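Ancestral D-type dye decolorizing peroxidase (Geotrichum candidum, PDB 7ANV) probably uses hydrogen peroxide to oxidise dyes and related substrates at a bound haem, as an ancestral D-type dye-decolorizing peroxidase. Local coordinates at residues 319-324 against 347-353; 361-365 against 403-408. One frame throughout, in Å; residues are numbered along the deposited sequence. Where two conformers were deposited one is given.

Contact 1 of 2, residues 319-324 against 347-353; sequences NNFRFD and NPRADLE. With HEM (protoporphyrin IX containing Fe), chain B.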
ATOM      1  N   ASN A 319     -11.724  -0.452 -14.500  1.00 18.98           N
ATOM      2  CA  ASN A 319     -11.937  -1.179 -13.224  1.00 18.60           C
ATOM      3  C   ASN A 319     -13.217  -2.012 -13.318  1.00 19.12           C
ATOM      4  O   ASN A 319     -13.623  -2.585 -12.311  1.00 18.98           O
ATOM      5  CB  ASN A 319     -11.997  -0.222 -12.038  1.00 18.50           C
ATOM      6  CG  ASN A 319     -11.433  -0.858 -10.788  1.00 17.90           C
ATOM      7  OD1 ASN A 319     -10.669  -1.808 -10.868  1.00 17.46           O
ATOM      8  ND2 ASN A 319     -11.849  -0.361  -9.636  1.00 18.60           N
ATOM      9  N   ASN A 320     -13.834  -2.069 -14.501  1.00 19.38           N
ATOM     10  CA  ASN A 320     -15.181  -2.662 -14.637  1.00 20.48           C
ATOM     11  C   ASN A 320     -15.062  -4.163 -14.892  1.00 20.36           C
ATOM     12  O   ASN A 320     -15.379  -4.626 -16.031  1.00 20.72           O
ATOM     13  CB  ASN A 320     -15.978  -1.976 -15.729  1.00 21.62           C
ATOM     14  CG  ASN A 320     -17.436  -2.359 -15.658  1.00 22.84           C
ATOM     15  OD1 ASN A 320     -17.891  -2.896 -14.657  1.00 24.74           O
ATOM     16  ND2 ASN A 320     -18.166  -2.126 -16.724  1.00 24.24           N
ATOM     17  N   PHE A 321     -14.588  -4.911 -13.903  1.00 19.19           N
ATOM     18  CA  PHE A 321     -14.464  -6.394 -13.995  1.00 19.61           C
ATOM     19  C   PHE A 321     -14.615  -6.952 -12.588  1.00 19.78           C
ATOM     20  O   PHE A 321     -14.404  -6.190 -11.595  1.00 18.94           O
ATOM     21  CB  PHE A 321     -13.130  -6.832 -14.606  1.00 18.92           C
ATOM     22  CG  PHE A 321     -11.926  -6.363 -13.843  1.00 18.29           C
ATOM     23  CD1 PHE A 321     -11.431  -5.079 -14.017  1.00 18.67           C
ATOM     24  CD2 PHE A 321     -11.296  -7.183 -12.903  1.00 18.09           C
ATOM     25  CE1 PHE A 321     -10.350  -4.619 -13.289  1.00 18.44           C
ATOM     26  CE2 PHE A 321     -10.237  -6.699 -12.145  1.00 18.21           C
ATOM     27  CZ  PHE A 321      -9.737  -5.429 -12.354  1.00 17.91           C
ATOM     28  N   ARG A 322     -14.957  -8.238 -12.482  0.50 19.39           N
ATOM     29  CA  ARG A 322     -15.080  -8.874 -11.153  0.50 20.23           C
ATOM     30  C   ARG A 322     -14.625 -10.341 -11.160  0.50 20.19           C
ATOM     31  O   ARG A 322     -14.884 -10.996 -10.158  0.50 19.64           O
ATOM     32  CB  ARG A 322     -16.528  -8.715 -10.688  0.50 21.38           C
ATOM     33  CG  ARG A 322     -17.530  -9.516 -11.485  0.50 22.38           C
ATOM     34  CD  ARG A 322     -18.937  -9.115 -11.053  0.50 23.82           C
ATOM     35  NE  ARG A 322     -19.085  -9.368  -9.632  0.50 24.70           N
ATOM     36  CZ  ARG A 322     -19.821 -10.345  -9.109  0.50 25.78           C
ATOM     37  NH1 ARG A 322     -20.478 -11.163  -9.905  0.50 26.41           N
ATOM     38  NH2 ARG A 322     -19.878 -10.498  -7.787  0.50 26.03           N
ATOM     39  N   PHE A 323     -13.966 -10.821 -12.218  1.00 20.57           N
ATOM     40  CA  PHE A 323     -13.567 -12.247 -12.356  1.00 21.33           C
ATOM     41  C   PHE A 323     -14.849 -13.103 -12.399  1.00 24.01           C
ATOM     42  O   PHE A 323     -14.948 -14.098 -11.675  1.00 24.46           O
ATOM     43  CB  PHE A 323     -12.624 -12.660 -11.205  1.00 20.51           C
ATOM     44  CG  PHE A 323     -11.483 -11.714 -10.930  1.00 19.40           C
ATOM     45  CD1 PHE A 323     -10.605 -11.351 -11.943  1.00 18.76           C
ATOM     46  CD2 PHE A 323     -11.288 -11.170  -9.662  1.00 18.80           C
ATOM     47  CE1 PHE A 323      -9.581 -10.448 -11.720  1.00 18.96           C
ATOM     48  CE2 PHE A 323     -10.241 -10.290  -9.430  1.00 19.21           C
ATOM     49  CZ  PHE A 323      -9.363  -9.956 -10.455  1.00 18.91           C
ATOM     50  N   ASP A 324     -15.850 -12.696 -13.172  1.00 27.64           N
ATOM     51  CA  ASP A 324     -17.150 -13.443 -13.190  1.00 30.97           C
ATOM     52  C   ASP A 324     -17.421 -14.114 -14.531  1.00 34.45           C
ATOM     53  O   ASP A 324     -18.564 -14.685 -14.657  1.00 37.44           O
ATOM     54  CB  ASP A 324     -18.345 -12.563 -12.805  1.00 33.30           C
ATOM     55  CG  ASP A 324     -18.586 -11.393 -13.742  1.00 34.88           C
ATOM     56  OD1 ASP A 324     -17.832 -11.281 -14.752  1.00 34.54           O
ATOM     57  OD2 ASP A 324     -19.535 -10.596 -13.450  1.00 38.26           O
ATOM     58  N   ASN A 347      -7.645  -8.017  -3.912  1.00 16.70           N
ATOM     59  CA  ASN A 347      -9.089  -7.696  -4.038  1.00 16.65           C
ATOM     60  C   ASN A 347      -9.758  -8.823  -4.819  1.00 16.43           C
ATOM     61  O   ASN A 347      -9.781  -8.790  -6.053  1.00 16.44           O
ATOM     62  CB  ASN A 347      -9.307  -6.342  -4.718  1.00 16.53           C
ATOM     63  CG  ASN A 347     -10.779  -6.051  -4.836  1.00 17.41           C
ATOM     64  OD1 ASN A 347     -11.643  -6.843  -4.398  1.00 17.86           O
ATOM     65  ND2 ASN A 347     -11.080  -4.987  -5.520  1.00 18.29           N
ATOM     66  N   PRO A 348     -10.216  -9.885  -4.125  1.00 16.90           N
ATOM     67  CA  PRO A 348     -10.753 -11.097  -4.774  1.00 16.94           C
ATOM     68  C   PRO A 348     -12.044 -10.899  -5.583  1.00 17.56           C
ATOM     69  O   PRO A 348     -12.376 -11.801  -6.382  1.00 17.34           O
ATOM     70  CB  PRO A 348     -10.993 -12.059  -3.615  1.00 17.27           C
ATOM     71  CG  PRO A 348      -9.987 -11.591  -2.577  1.00 17.34           C
ATOM     72  CD  PRO A 348     -10.026 -10.083  -2.674  1.00 17.17           C
ATOM     73  N   ARG A 349     -12.705  -9.741  -5.447  1.00 17.49           N
ATOM     74  CA  ARG A 349     -13.944  -9.429  -6.221  1.00 18.17           C
ATOM     75  C   ARG A 349     -14.885 -10.631  -6.120  1.00 19.03           C
ATOM     76  O   ARG A 349     -15.171 -11.079  -4.974  1.00 20.06           O
ATOM     77  CB  ARG A 349     -13.562  -8.968  -7.634  1.00 17.76           C
ATOM     78  CG  ARG A 349     -12.656  -7.745  -7.659  1.00 17.81           C
ATOM     79  CD  ARG A 349     -12.425  -7.146  -9.062  1.00 17.58           C
ATOM     80  NE  ARG A 349     -11.406  -6.122  -8.938  1.00 17.38           N
ATOM     81  CZ  ARG A 349     -11.460  -4.896  -9.414  1.00 17.53           C
ATOM     82  NH1 ARG A 349     -12.446  -4.531 -10.219  1.00 17.96           N
ATOM     83  NH2 ARG A 349     -10.449  -4.068  -9.165  1.00 17.36           N
ATOM     84  N   ALA A 350     -15.368 -11.188  -7.241  1.00 19.77           N
ATOM     85  CA  ALA A 350     -16.417 -12.227  -7.205  1.00 20.29           C
ATOM     86  C   ALA A 350     -15.883 -13.533  -6.601  1.00 20.02           C
ATOM     87  O   ALA A 350     -16.682 -14.385  -6.289  1.00 21.32           O
ATOM     88  CB  ALA A 350     -17.005 -12.464  -8.573  1.00 20.79           C
ATOM     89  N   ASP A 351     -14.570 -13.731  -6.467  1.00 19.86           N
ATOM     90  CA  ASP A 351     -14.035 -14.942  -5.798  1.00 20.27           C
ATOM     91  C   ASP A 351     -14.591 -15.072  -4.375  1.00 22.87           C
ATOM     92  O   ASP A 351     -14.609 -16.226  -3.844  1.00 22.31           O
ATOM     93  CB  ASP A 351     -12.511 -14.958  -5.768  1.00 19.96           C
ATOM     94  CG  ASP A 351     -11.859 -15.122  -7.122  1.00 20.20           C
ATOM     95  OD1 ASP A 351     -12.593 -15.309  -8.100  1.00 21.95           O
ATOM     96  OD2 ASP A 351     -10.593 -14.996  -7.190  1.00 18.93           O
ATOM     97  N   LEU A 352     -15.024 -13.969  -3.785  1.00 23.21           N
ATOM     98  CA  LEU A 352     -15.642 -14.016  -2.447  1.00 28.41           C
ATOM     99  C   LEU A 352     -17.027 -13.391  -2.490  1.00 33.92           C
ATOM    100  O   LEU A 352     -17.838 -13.847  -1.723  1.00 36.96           O
ATOM    101  CB  LEU A 352     -14.806 -13.242  -1.437  1.00 29.22           C
ATOM    102  CG  LEU A 352     -13.455 -13.862  -1.123  1.00 30.05           C
ATOM    103  CD1 LEU A 352     -12.779 -13.095  -0.031  1.00 31.80           C
ATOM    104  CD2 LEU A 352     -13.571 -15.325  -0.745  1.00 31.92           C
ATOM    105  N   GLU A 353     -17.307 -12.475  -3.429  1.00 42.53           N
ATOM    106  CA  GLU A 353     -18.589 -11.702  -3.491  1.00 49.05           C
ATOM    107  C   GLU A 353     -19.663 -12.700  -3.941  1.00 58.37           C
ATOM    108  O   GLU A 353     -19.865 -12.910  -5.137  1.00 58.42           O
ATOM    109  CB  GLU A 353     -18.521 -10.452  -4.391  1.00 49.87           C
ATOM    110  CG  GLU A 353     -17.543  -9.351  -3.990  1.00 48.93           C
ATOM    111  CD  GLU A 353     -17.238  -8.308  -5.075  1.00 51.18           C
ATOM    112  OE1 GLU A 353     -17.644  -8.510  -6.257  1.00 51.50           O
ATOM    113  OE2 GLU A 353     -16.588  -7.289  -4.742  1.00 49.06           O
TER
HETATM  114  CHA HEM B 601      -2.843  -3.046  -6.665  1.00 15.84           C
HETATM  115  CHB HEM B 601       1.950  -3.278  -7.328  1.00 18.28           C
HETATM  116  CHC HEM B 601       2.523  -4.216  -2.549  1.00 16.89           C
HETATM  117  CHD HEM B 601      -2.296  -4.365  -2.055  1.00 16.42           C
HETATM  118  C1A HEM B 601      -1.585  -3.018  -7.239  1.00 16.44           C
HETATM  119  C2A HEM B 601      -1.325  -2.737  -8.603  1.00 17.24           C
HETATM  120  C3A HEM B 601       0.017  -2.818  -8.801  1.00 17.77           C
HETATM  121  C4A HEM B 601       0.604  -3.122  -7.542  1.00 16.97           C
HETATM  122  CMA HEM B 601       0.773  -2.576 -10.097  1.00 18.06           C
HETATM  123  CAA HEM B 601      -2.361  -2.474  -9.690  1.00 19.14           C
HETATM  124  CBA HEM B 601      -2.944  -1.071  -9.710  1.00 19.61           C
HETATM  125  CGA HEM B 601      -4.333  -0.972  -9.146  1.00 23.71           C
HETATM  126  O1A HEM B 601      -5.231  -1.821  -9.298  1.00 30.60           O
HETATM  127  O2A HEM B 601      -4.596   0.014  -8.536  1.00 28.05           O
HETATM  128  C1B HEM B 601       2.510  -3.554  -6.066  1.00 18.15           C
HETATM  129  C2B HEM B 601       3.919  -3.631  -5.824  1.00 17.65           C
HETATM  130  C3B HEM B 601       4.101  -3.871  -4.494  1.00 17.94           C
HETATM  131  C4B HEM B 601       2.738  -3.942  -3.900  1.00 16.50           C
HETATM  132  CMB HEM B 601       5.013  -3.484  -6.845  1.00 19.87           C
HETATM  133  CAB HEM B 601       5.341  -3.997  -3.691  1.00 18.31           C
HETATM  134  CBB HEM B 601       6.550  -3.490  -4.039  1.00 19.31           C
HETATM  135  C1C HEM B 601       1.246  -4.370  -1.986  1.00 16.12           C
HETATM  136  C2C HEM B 601       0.962  -4.749  -0.664  1.00 17.10           C
HETATM  137  C3C HEM B 601      -0.415  -4.819  -0.554  1.00 17.26           C
HETATM  138  C4C HEM B 601      -0.958  -4.462  -1.817  1.00 15.89           C
HETATM  139  CMC HEM B 601       2.000  -5.026   0.414  1.00 17.67           C
HETATM  140  CAC HEM B 601      -1.269  -5.185   0.578  1.00 16.52           C
HETATM  141  CBC HEM B 601      -0.845  -5.941   1.581  1.00 18.23           C
HETATM  142  C1D HEM B 601      -2.807  -3.949  -3.285  1.00 15.89           C
HETATM  143  C2D HEM B 601      -4.259  -3.765  -3.453  1.00 15.68           C
HETATM  144  C3D HEM B 601      -4.401  -3.415  -4.749  1.00 16.54           C
HETATM  145  C4D HEM B 601      -3.046  -3.388  -5.346  1.00 15.61           C
HETATM  146  CMD HEM B 601      -5.397  -3.914  -2.449  1.00 15.52           C
HETATM  147  CAD HEM B 601      -5.703  -3.098  -5.454  1.00 16.94           C
HETATM  148  CBD HEM B 601      -6.440  -4.355  -5.947  1.00 17.79           C
HETATM  149  CGD HEM B 601      -7.787  -4.018  -6.514  1.00 18.51           C
HETATM  150  O1D HEM B 601      -8.068  -4.546  -7.620  1.00 17.56           O
HETATM  151  O2D HEM B 601      -8.605  -3.291  -5.894  1.00 17.74           O
HETATM  152  NA  HEM B 601      -0.383  -3.248  -6.582  1.00 17.15           N
HETATM  153  NB  HEM B 601       1.862  -3.724  -4.903  1.00 17.07           N
HETATM  154  NC  HEM B 601       0.073  -4.243  -2.698  1.00 17.20           N
HETATM  155  ND  HEM B 601      -2.110  -3.758  -4.431  1.00 14.43           N
HETATM  156 FE   HEM B 601      -0.201  -3.789  -4.693  1.00 17.12          FE
HETATM  157  O   HOH W   1     -14.964 -15.465  -9.386  1.00 21.05           O
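The guanidinium of Arg349 is held from several directions at once. It lies flat on the Phe321 ring, with centres 3.8 Å apart and planes at 10°, which makes a cation-pi stack. Its edge is taken up by oxygens. Arg349 NH2 donates to Asn319 OD1 at 2.8 Å and to HEM O1D at 2.9 Å. Arg349 NH1 donates to Phe321 O at 2.9 Å, and its bond to Asn319 O at 3.1 Å is weak. The propionate offsets the buried positive charge, and the neutral oxygens of Asn319 and Phe321 accept further N-H groups.

Past Arg349 the two backbones meet: Ala350 N donates to Arg322 O at 3.0 Å. Phe323 packs beside this point, with CD2 3.5 Å from Pro348 O. A water joins Phe323 O to Asp351 OD1, while Asp351 OD2 forms a salt bridge with Arg344 of helix 342-346. Nearer the surface, Arg322 NH2 forms a salt bridge with Glu353 OE1 at 3.4 Å; the hydrogen bond within it is weak, and Ala350 CB lies over one guanidinium face.

Just after helix 342-346, Asn347 forms an Asx turn: its OD1 accepts from Arg349 N at 3.3 Å. Asn347 ND2 donates to HEM O2D at 3.0 Å. Asn347 and Arg349 therefore grip both oxygens of one propionate, and the arrangement is a haem-propionate anchoring site in the C-terminal domain of a DyP-type peroxidase.

Contact 2 of 2, residues 361-365 against 403-408; sequences ESRRI and NGFQFI. With HEM (protoporphyrin IX containing Fe), chain B.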
ATOM      1  N   GLU A 361     -16.580  -5.881   2.111  1.00 31.39           N
ATOM      2  CA  GLU A 361     -16.201  -4.462   2.306  1.00 28.91           C
ATOM      3  C   GLU A 361     -15.136  -4.431   3.405  1.00 24.69           C
ATOM      4  O   GLU A 361     -14.285  -3.560   3.337  1.00 23.25           O
ATOM      5  CB  GLU A 361     -17.407  -3.556   2.625  1.00 30.00           C
ATOM      6  CG  GLU A 361     -17.865  -3.567   4.082  1.00 32.20           C
ATOM      7  CD  GLU A 361     -18.819  -2.475   4.527  1.00 32.63           C
ATOM      8  OE1 GLU A 361     -19.258  -2.502   5.748  1.00 37.99           O
ATOM      9  OE2 GLU A 361     -19.131  -1.613   3.705  1.00 27.29           O
ATOM     10  N   SER A 362     -15.110  -5.372   4.354  1.00 23.29           N
ATOM     11  CA  SER A 362     -14.260  -5.175   5.573  1.00 23.13           C
ATOM     12  C   SER A 362     -12.775  -5.341   5.245  1.00 21.51           C
ATOM     13  O   SER A 362     -11.937  -4.994   6.106  1.00 21.61           O
ATOM     14  CB  SER A 362     -14.657  -6.087   6.703  1.00 25.69           C
ATOM     15  OG  SER A 362     -14.507  -7.432   6.304  1.00 29.00           O
ATOM     16  N   ARG A 363     -12.447  -5.950   4.093  1.00 19.75           N
ATOM     17  CA  ARG A 363     -11.072  -6.290   3.706  1.00 20.95           C
ATOM     18  C   ARG A 363     -10.467  -5.172   2.860  1.00 18.92           C
ATOM     19  O   ARG A 363      -9.314  -5.348   2.396  1.00 20.07           O
ATOM     20  CB  ARG A 363     -11.008  -7.590   2.898  1.00 23.16           C
ATOM     21  CG  ARG A 363     -11.744  -8.756   3.519  1.00 26.86           C
ATOM     22  CD  ARG A 363     -11.265  -8.967   4.907  1.00 27.43           C
ATOM     23  NE  ARG A 363     -11.821 -10.207   5.436  1.00 30.66           N
ATOM     24  CZ  ARG A 363     -11.705 -10.548   6.708  1.00 31.92           C
ATOM     25  NH1 ARG A 363     -11.043  -9.754   7.528  1.00 33.11           N
ATOM     26  NH2 ARG A 363     -12.253 -11.665   7.162  1.00 33.43           N
ATOM     27  N   ARG A 364     -11.182  -4.080   2.606  1.00 18.05           N
ATOM     28  CA  ARG A 364     -10.692  -3.058   1.662  1.00 17.37           C
ATOM     29  C   ARG A 364      -9.727  -2.104   2.372  1.00 16.93           C
ATOM     30  O   ARG A 364      -9.933  -1.813   3.562  1.00 16.30           O
ATOM     31  CB  ARG A 364     -11.859  -2.301   1.029  1.00 18.55           C
ATOM     32  CG  ARG A 364     -12.819  -3.199   0.250  1.00 18.95           C
ATOM     33  CD  ARG A 364     -12.129  -3.958  -0.856  1.00 18.53           C
ATOM     34  NE  ARG A 364     -11.480  -3.116  -1.838  1.00 18.34           N
ATOM     35  CZ  ARG A 364     -12.097  -2.519  -2.862  1.00 19.60           C
ATOM     36  NH1 ARG A 364     -13.406  -2.661  -3.038  1.00 19.67           N
ATOM     37  NH2 ARG A 364     -11.423  -1.731  -3.677  1.00 19.90           N
ATOM     38  N   ILE A 365      -8.722  -1.666   1.633  1.00 16.36           N
ATOM     39  CA  ILE A 365      -7.723  -0.665   2.106  1.00 16.41           C
ATOM     40  C   ILE A 365      -7.635   0.478   1.105  1.00 16.75           C
ATOM     41  O   ILE A 365      -7.933   0.294  -0.101  1.00 16.28           O
ATOM     42  CB  ILE A 365      -6.360  -1.330   2.347  1.00 17.08           C
ATOM     43  CG1 ILE A 365      -5.766  -1.914   1.073  1.00 16.86           C
ATOM     44  CG2 ILE A 365      -6.498  -2.356   3.470  1.00 17.28           C
ATOM     45  CD1 ILE A 365      -4.349  -2.407   1.218  1.00 17.52           C
ATOM     46  N   ASN A 403      -8.135  -6.675   9.745  1.00 19.93           N
ATOM     47  CA  ASN A 403      -9.117  -6.948   8.675  1.00 19.99           C
ATOM     48  C   ASN A 403      -8.570  -6.564   7.304  1.00 20.26           C
ATOM     49  O   ASN A 403      -9.040  -7.139   6.304  1.00 20.97           O
ATOM     50  CB  ASN A 403     -10.426  -6.190   8.896  1.00 21.94           C
ATOM     51  CG  ASN A 403     -11.262  -6.759  10.010  1.00 23.68           C
ATOM     52  OD1 ASN A 403     -10.990  -7.856  10.480  1.00 25.87           O
ATOM     53  ND2 ASN A 403     -12.278  -6.022  10.440  1.00 24.04           N
ATOM     54  N   GLY A 404      -7.680  -5.567   7.262  1.00 19.25           N
ATOM     55  CA  GLY A 404      -7.110  -4.991   6.037  1.00 18.48           C
ATOM     56  C   GLY A 404      -5.747  -5.531   5.714  1.00 18.39           C
ATOM     57  O   GLY A 404      -5.652  -6.729   5.327  1.00 19.90           O
ATOM     58  N   PHE A 405      -4.720  -4.701   5.852  1.00 18.16           N
ATOM     59  CA  PHE A 405      -3.329  -5.051   5.493  1.00 17.40           C
ATOM     60  C   PHE A 405      -2.994  -6.488   5.948  1.00 17.45           C
ATOM     61  O   PHE A 405      -2.482  -7.274   5.145  1.00 17.07           O
ATOM     62  CB  PHE A 405      -2.328  -4.080   6.108  1.00 18.02           C
ATOM     63  CG  PHE A 405      -0.919  -4.563   5.951  1.00 18.01           C
ATOM     64  CD1 PHE A 405      -0.290  -4.535   4.727  1.00 18.04           C
ATOM     65  CD2 PHE A 405      -0.235  -5.097   7.020  1.00 19.01           C
ATOM     66  CE1 PHE A 405       1.005  -4.993   4.580  1.00 18.70           C
ATOM     67  CE2 PHE A 405       1.070  -5.518   6.878  1.00 18.55           C
ATOM     68  CZ  PHE A 405       1.686  -5.503   5.650  1.00 18.30           C
ATOM     69  N   GLN A 406      -3.183  -6.813   7.218  1.00 17.69           N
ATOM     70  CA  GLN A 406      -2.710  -8.128   7.744  1.00 17.90           C
ATOM     71  C   GLN A 406      -3.445  -9.286   7.051  1.00 18.46           C
ATOM     72  O   GLN A 406      -2.826 -10.331   6.782  1.00 18.37           O
ATOM     73  CB  GLN A 406      -2.924  -8.262   9.237  1.00 18.67           C
ATOM     74  CG  GLN A 406      -1.898  -7.525  10.081  1.00 18.56           C
ATOM     75  CD  GLN A 406      -2.174  -7.764  11.545  1.00 19.78           C
ATOM     76  OE1 GLN A 406      -3.305  -7.669  11.999  1.00 19.95           O
ATOM     77  NE2 GLN A 406      -1.155  -8.130  12.308  1.00 19.97           N
ATOM     78  N   PHE A 407      -4.744  -9.146   6.850  1.00 18.27           N
ATOM     79  CA  PHE A 407      -5.572 -10.213   6.251  1.00 18.71           C
ATOM     80  C   PHE A 407      -5.132 -10.421   4.803  1.00 18.20           C
ATOM     81  O   PHE A 407      -4.934 -11.557   4.352  1.00 17.06           O
ATOM     82  CB  PHE A 407      -7.041  -9.848   6.386  1.00 19.30           C
ATOM     83  CG  PHE A 407      -7.918 -11.069   6.373  1.00 20.57           C
ATOM     84  CD1 PHE A 407      -8.117 -11.815   7.518  1.00 22.12           C
ATOM     85  CD2 PHE A 407      -8.488 -11.501   5.192  1.00 21.71           C
ATOM     86  CE1 PHE A 407      -8.926 -12.942   7.510  1.00 22.92           C
ATOM     87  CE2 PHE A 407      -9.289 -12.645   5.179  1.00 22.39           C
ATOM     88  CZ  PHE A 407      -9.477 -13.373   6.322  1.00 23.22           C
ATOM     89  N   ILE A 408      -5.014  -9.321   4.056  1.00 17.25           N
ATOM     90  CA  ILE A 408      -4.582  -9.339   2.643  1.00 16.38           C
ATOM     91  C   ILE A 408      -3.232 -10.012   2.533  1.00 16.77           C
ATOM     92  O   ILE A 408      -3.103 -10.959   1.698  1.00 17.65           O
ATOM     93  CB  ILE A 408      -4.583  -7.935   2.044  1.00 16.38           C
ATOM     94  CG1 ILE A 408      -5.993  -7.355   2.043  1.00 17.17           C
ATOM     95  CG2 ILE A 408      -3.980  -7.994   0.644  1.00 16.33           C
ATOM     96  CD1 ILE A 408      -6.008  -5.857   1.804  1.00 17.71           C
TER
HETATM   97  CHA HEM B 601      -2.843  -3.046  -6.665  1.00 15.84           C
HETATM   98  CHB HEM B 601       1.950  -3.278  -7.328  1.00 18.28           C
HETATM   99  CHC HEM B 601       2.523  -4.216  -2.549  1.00 16.89           C
HETATM  100  CHD HEM B 601      -2.296  -4.365  -2.055  1.00 16.42           C
HETATM  101  C1A HEM B 601      -1.585  -3.018  -7.239  1.00 16.44           C
HETATM  102  C2A HEM B 601      -1.325  -2.737  -8.603  1.00 17.24           C
HETATM  103  C3A HEM B 601       0.017  -2.818  -8.801  1.00 17.77           C
HETATM  104  C4A HEM B 601       0.604  -3.122  -7.542  1.00 16.97           C
HETATM  105  CMA HEM B 601       0.773  -2.576 -10.097  1.00 18.06           C
HETATM  106  CAA HEM B 601      -2.361  -2.474  -9.690  1.00 19.14           C
HETATM  107  CBA HEM B 601      -2.944  -1.071  -9.710  1.00 19.61           C
HETATM  108  CGA HEM B 601      -4.333  -0.972  -9.146  1.00 23.71           C
HETATM  109  O1A HEM B 601      -5.231  -1.821  -9.298  1.00 30.60           O
HETATM  110  O2A HEM B 601      -4.596   0.014  -8.536  1.00 28.05           O
HETATM  111  C1B HEM B 601       2.510  -3.554  -6.066  1.00 18.15           C
HETATM  112  C2B HEM B 601       3.919  -3.631  -5.824  1.00 17.65           C
HETATM  113  C3B HEM B 601       4.101  -3.871  -4.494  1.00 17.94           C
HETATM  114  C4B HEM B 601       2.738  -3.942  -3.900  1.00 16.50           C
HETATM  115  CMB HEM B 601       5.013  -3.484  -6.845  1.00 19.87           C
HETATM  116  CAB HEM B 601       5.341  -3.997  -3.691  1.00 18.31           C
HETATM  117  CBB HEM B 601       6.550  -3.490  -4.039  1.00 19.31           C
HETATM  118  C1C HEM B 601       1.246  -4.370  -1.986  1.00 16.12           C
HETATM  119  C2C HEM B 601       0.962  -4.749  -0.664  1.00 17.10           C
HETATM  120  C3C HEM B 601      -0.415  -4.819  -0.554  1.00 17.26           C
HETATM  121  C4C HEM B 601      -0.958  -4.462  -1.817  1.00 15.89           C
HETATM  122  CMC HEM B 601       2.000  -5.026   0.414  1.00 17.67           C
HETATM  123  CAC HEM B 601      -1.269  -5.185   0.578  1.00 16.52           C
HETATM  124  CBC HEM B 601      -0.845  -5.941   1.581  1.00 18.23           C
HETATM  125  C1D HEM B 601      -2.807  -3.949  -3.285  1.00 15.89           C
HETATM  126  C2D HEM B 601      -4.259  -3.765  -3.453  1.00 15.68           C
HETATM  127  C3D HEM B 601      -4.401  -3.415  -4.749  1.00 16.54           C
HETATM  128  C4D HEM B 601      -3.046  -3.388  -5.346  1.00 15.61           C
HETATM  129  CMD HEM B 601      -5.397  -3.914  -2.449  1.00 15.52           C
HETATM  130  CAD HEM B 601      -5.703  -3.098  -5.454  1.00 16.94           C
HETATM  131  CBD HEM B 601      -6.440  -4.355  -5.947  1.00 17.79           C
HETATM  132  CGD HEM B 601      -7.787  -4.018  -6.514  1.00 18.51           C
HETATM  133  O1D HEM B 601      -8.068  -4.546  -7.620  1.00 17.56           O
HETATM  134  O2D HEM B 601      -8.605  -3.291  -5.894  1.00 17.74           O
HETATM  135  NA  HEM B 601      -0.383  -3.248  -6.582  1.00 17.15           N
HETATM  136  NB  HEM B 601       1.862  -3.724  -4.903  1.00 17.07           N
HETATM  137  NC  HEM B 601       0.073  -4.243  -2.698  1.00 17.20           N
HETATM  138  ND  HEM B 601      -2.110  -3.758  -4.431  1.00 14.43           N
HETATM  139 FE   HEM B 601      -0.201  -3.789  -4.693  1.00 17.12          FE
HETATM  140  O   HOH W   2     -12.680  -3.692   8.629  1.00 24.37           O
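Arg363, Asn403 and Ile365 carry most of this contact, which joins a type I beta turn, Glu361 to Arg364, to the N-terminus of helix 405-413. Both segments belong to the haem-binding C-terminal half of the DyP fold, related to the dimeric alpha+beta barrels.

Arg363 loses the largest area. Its guanidinium lies flat on the Phe407 ring, with planes at 4°, in a cation-pi stack. Arg363 CA makes a CA-H...O contact with Asn403 O at 3.4 Å, so the turn backbone sits close to the residue before the N-cap, Gly404. Asn403 also rests its CB 3.4 Å from Ser362 O. A water bridges Ser362 O and Asn403 ND2.

Ile365 leads into strand 366-372 and supplies the apolar part. Ile365 CG2 is 3.7 Å from Gly404 CA. A CB on residue 404 would clash with that methyl, so glycine permits the close approach. Ile365 also touches Cys396 and Gln398 of strand 391-398. On the haem side, Phe405 CD1 lies 3.5 Å from HEM CBC, and Ile408 CG2 is 3.9 Å from the same atom. The contact closes with Ile365 CD1 against Ile408 CD1 at 3.9 Å.

Both contacts border the haem. Contact 1 is the more buried, although it lies farther from the chain centre, and joins two loops flanking helix 342-346. Contact 2 is partly buried and sets a turn against a helix start beside strand 391-398. The chemistry follows: contact 1 holds a propionate with direct polar bonds, whereas contact 2 mostly sets Phe405 and Ile408 against HEM CBC. Arg364 of contact 2 also approaches that propionate, without a hydrogen bond. Each has an arginine stacked on a phenylalanine, but Arg349 also binds haem while Arg363 does not. Their centres are about 15 Å apart, and Asn347 ND2 packs 3.8 Å from Arg364 NH2.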